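Local coordinates for protein Polyphosphate:AMP phosphotransferase (Meiothermus ruber H328, PDB 5O6M) that transfers phosphate from inorganic polyphosphate to nucleotides, converting AMP to ADP and ADP to ATP, at residues 57-68 / 159-170. The protein carries 1 engineered substitution. Numbering follows the deposited sequence.
Sequences KVLVVLQAMDAG and EGTTILKFFLHI
Lys57 and Thr161 start a parallel strand pair in a P-loop NTPase fold, pairing the middle strand of the five-stranded sheet with its neighbour; strand 57-64 also bonds to strand 117-121 along its other edge. The aliphatic chain of Lys57 crosses Thr161 at about a right angle, CD lying 3.4 Å from OG1, and a water joins NZ to that hydroxyl. From here the ladder runs through Leu59, Val61 and Gln63: each gives its N-H to a carbonyl of strand 161-169 and accepts at its own O the N-H two residues further along that strand; Leu59 N to Thr162 O is nearly straight (176°). At Val60, CG1 comes to the edge of the Phe166 ring, 3.8 Å from CD2, while Leu62 CD2 reaches the CB of the same residue. On the other face, Val61 CB lies 3.7 Å from Lys165 CG, the two side chains running side by side; Lys165 NZ salt-bridges Glu153 and hydrogen-bonds Tyr125. Phe167 has CG anti to its backbone N (chi1 180°), which brings CD1 within 3.5 Å of Gln63 O. Next, a water bridges Met65 N and Leu168 O. A type II turn, Met65 to Gly68, then leads toward the bound ATP, with Ile170 CD1 packed 3.6 Å from Gly68 CA.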
# COMPACT_ATOMS: atom_id res chain seq x y z
N LYS D 57 -8.58 14.99 -11.46
CA LYS D 57 -8.72 14.34 -10.16
C LYS D 57 -9.58 15.22 -9.29
O LYS D 57 -9.38 16.44 -9.24
CB LYS D 57 -7.36 14.12 -9.47
CG LYS D 57 -6.17 13.93 -10.39
CD LYS D 57 -4.92 13.82 -9.53
CE LYS D 57 -3.68 13.65 -10.37
NZ LYS D 57 -3.11 14.98 -10.74
N VAL D 58 -10.54 14.62 -8.59
CA VAL D 58 -11.51 15.38 -7.81
C VAL D 58 -11.52 14.84 -6.38
O VAL D 58 -11.74 13.64 -6.16
CB VAL D 58 -12.91 15.31 -8.44
CG1 VAL D 58 -13.90 16.10 -7.61
CG2 VAL D 58 -12.86 15.82 -9.88
N LEU D 59 -11.29 15.73 -5.41
CA LEU D 59 -11.24 15.39 -3.99
C LEU D 59 -12.33 16.16 -3.26
O LEU D 59 -12.35 17.40 -3.29
CB LEU D 59 -9.86 15.70 -3.40
CG LEU D 59 -9.72 15.58 -1.88
CD1 LEU D 59 -9.93 14.15 -1.41
CD2 LEU D 59 -8.35 16.09 -1.44
N VAL D 60 -13.23 15.43 -2.59
CA VAL D 60 -14.29 16.02 -1.78
C VAL D 60 -14.00 15.70 -0.32
O VAL D 60 -13.98 14.53 0.08
CB VAL D 60 -15.67 15.50 -2.20
CG1 VAL D 60 -16.75 16.03 -1.27
CG2 VAL D 60 -15.97 15.89 -3.64
N VAL D 61 -13.79 16.75 0.48
CA VAL D 61 -13.54 16.61 1.91
C VAL D 61 -14.83 16.86 2.68
O VAL D 61 -15.56 17.81 2.39
CB VAL D 61 -12.44 17.59 2.37
CG1 VAL D 61 -12.23 17.48 3.88
CG2 VAL D 61 -11.15 17.31 1.63
N LEU D 62 -15.13 15.97 3.63
CA LEU D 62 -16.29 16.09 4.51
C LEU D 62 -15.82 16.11 5.95
O LEU D 62 -15.18 15.16 6.41
CB LEU D 62 -17.28 14.95 4.29
CG LEU D 62 -17.91 14.81 2.90
CD1 LEU D 62 -18.88 13.65 2.89
CD2 LEU D 62 -18.62 16.10 2.51
N GLN D 63 -16.12 17.19 6.67
CA GLN D 63 -15.89 17.28 8.10
C GLN D 63 -17.15 17.81 8.78
O GLN D 63 -17.89 18.61 8.20
CB GLN D 63 -14.68 18.18 8.43
CG GLN D 63 -13.32 17.63 7.98
CD GLN D 63 -12.76 16.52 8.86
OE1 GLN D 63 -11.91 15.74 8.43
NE2 GLN D 63 -13.22 16.45 10.11
N ALA D 64 -17.39 17.35 10.01
CA ALA D 64 -18.56 17.79 10.75
C ALA D 64 -18.41 17.38 12.20
O ALA D 64 -17.62 16.49 12.54
CB ALA D 64 -19.85 17.20 10.17
N MET D 65 -19.14 18.07 13.07
CA MET D 65 -19.32 17.57 14.43
C MET D 65 -19.92 16.17 14.37
O MET D 65 -20.58 15.79 13.39
CB MET D 65 -20.23 18.50 15.24
CG MET D 65 -19.72 19.93 15.37
SD MET D 65 -18.15 20.06 16.26
CE MET D 65 -18.50 19.08 17.71
N ASP D 66 -19.69 15.39 15.43
CA ASP D 66 -20.25 14.05 15.49
C ASP D 66 -21.76 14.11 15.28
O ASP D 66 -22.45 14.96 15.86
CB ASP D 66 -19.93 13.40 16.83
CG ASP D 66 -18.43 13.25 17.06
OD1 ASP D 66 -17.68 13.18 16.07
OD2 ASP D 66 -18.01 13.22 18.24
N ALA D 67 -22.27 13.21 14.45
CA ALA D 67 -23.67 13.20 14.03
C ALA D 67 -24.03 14.41 13.18
O ALA D 67 -25.22 14.68 12.98
CB ALA D 67 -24.62 13.10 15.23
N GLY D 68 -23.04 15.14 12.67
CA GLY D 68 -23.29 16.30 11.84
C GLY D 68 -23.74 16.00 10.43
O GLY D 68 -23.96 16.93 9.66
N GLU D 159 -1.02 20.39 -9.28
CA GLU D 159 -0.75 19.19 -10.06
C GLU D 159 -2.01 18.52 -10.60
O GLU D 159 -1.93 17.39 -11.10
CB GLU D 159 0.08 18.20 -9.23
CG GLU D 159 1.44 18.74 -8.83
CD GLU D 159 2.37 18.93 -10.01
OE1 GLU D 159 2.27 18.15 -10.98
OE2 GLU D 159 3.23 19.85 -9.97
N GLY D 160 -3.17 19.17 -10.49
CA GLY D 160 -4.33 18.71 -11.23
C GLY D 160 -5.54 18.25 -10.45
O GLY D 160 -6.46 17.69 -11.04
N THR D 161 -5.57 18.48 -9.14
CA THR D 161 -6.68 18.04 -8.30
C THR D 161 -7.64 19.19 -8.03
O THR D 161 -7.21 20.24 -7.53
CB THR D 161 -6.18 17.43 -6.99
OG1 THR D 161 -5.34 16.30 -7.27
CG2 THR D 161 -7.35 16.98 -6.14
N THR D 162 -8.91 19.00 -8.35
CA THR D 162 -9.97 19.92 -7.93
C THR D 162 -10.42 19.55 -6.52
O THR D 162 -10.85 18.42 -6.27
CB THR D 162 -11.15 19.87 -8.89
OG1 THR D 162 -10.76 20.38 -10.17
CG2 THR D 162 -12.30 20.68 -8.35
N ILE D 163 -10.33 20.51 -5.60
CA ILE D 163 -10.52 20.26 -4.18
C ILE D 163 -11.78 20.99 -3.71
O ILE D 163 -11.90 22.21 -3.88
CB ILE D 163 -9.30 20.72 -3.36
CG1 ILE D 163 -8.04 20.00 -3.84
CG2 ILE D 163 -9.53 20.46 -1.87
CD1 ILE D 163 -6.77 20.50 -3.17
N LEU D 164 -12.69 20.24 -3.10
CA LEU D 164 -13.85 20.81 -2.44
C LEU D 164 -13.85 20.35 -0.99
O LEU D 164 -13.76 19.15 -0.71
CB LEU D 164 -15.17 20.38 -3.12
CG LEU D 164 -15.43 20.88 -4.54
CD1 LEU D 164 -16.93 21.00 -4.79
CD2 LEU D 164 -14.73 22.19 -4.80
N LYS D 165 -13.96 21.30 -0.07
CA LYS D 165 -14.02 21.00 1.36
C LYS D 165 -15.35 21.49 1.91
O LYS D 165 -15.71 22.66 1.74
CB LYS D 165 -12.84 21.63 2.10
CG LYS D 165 -11.48 21.13 1.60
CD LYS D 165 -10.32 21.81 2.31
CE LYS D 165 -10.18 23.27 1.94
NZ LYS D 165 -8.90 23.83 2.48
N PHE D 166 -16.09 20.58 2.54
CA PHE D 166 -17.41 20.87 3.07
C PHE D 166 -17.38 20.69 4.58
O PHE D 166 -17.03 19.61 5.08
CB PHE D 166 -18.47 19.96 2.45
CG PHE D 166 -18.67 20.17 0.98
CD1 PHE D 166 -19.43 21.23 0.51
CD2 PHE D 166 -18.10 19.30 0.06
CE1 PHE D 166 -19.61 21.42 -0.85
CE2 PHE D 166 -18.28 19.49 -1.30
CZ PHE D 166 -19.04 20.55 -1.76
N PHE D 167 -17.73 21.75 5.31
CA PHE D 167 -18.04 21.64 6.73
C PHE D 167 -19.56 21.63 6.86
O PHE D 167 -20.22 22.63 6.56
CB PHE D 167 -17.42 22.79 7.52
CG PHE D 167 -17.72 22.75 8.99
CD1 PHE D 167 -17.31 21.67 9.76
CD2 PHE D 167 -18.41 23.78 9.61
CE1 PHE D 167 -17.58 21.62 11.12
CE2 PHE D 167 -18.69 23.74 10.97
CZ PHE D 167 -18.27 22.66 11.72
N LEU D 168 -20.12 20.49 7.27
CA LEU D 168 -21.56 20.40 7.52
C LEU D 168 -21.83 20.94 8.92
O LEU D 168 -21.41 20.34 9.92
CB LEU D 168 -22.06 18.97 7.36
CG LEU D 168 -21.62 18.23 6.09
CD1 LEU D 168 -22.15 16.80 6.09
CD2 LEU D 168 -22.04 18.98 4.84
N HIS D 169 -22.55 22.06 9.00
CA HIS D 169 -22.62 22.88 10.20
C HIS D 169 -23.97 22.66 10.89
O HIS D 169 -25.01 23.08 10.38
CB HIS D 169 -22.43 24.35 9.84
CG HIS D 169 -22.34 25.26 11.03
ND1 HIS D 169 -21.75 24.87 12.22
CD2 HIS D 169 -22.76 26.53 11.21
CE1 HIS D 169 -21.81 25.87 13.08
NE2 HIS D 169 -22.41 26.89 12.50
N ILE D 170 -23.94 21.98 12.03
CA ILE D 170 -25.14 21.78 12.84
C ILE D 170 -24.97 22.52 14.16
O ILE D 170 -23.86 22.86 14.58
CB ILE D 170 -25.45 20.29 13.09
CG1 ILE D 170 -24.32 19.64 13.90
CG2 ILE D 170 -25.68 19.55 11.78
CD1 ILE D 170 -24.70 18.30 14.51
O HOH W 1 -2.86 16.41 -8.01
O HOH W 2 -20.82 19.87 12.46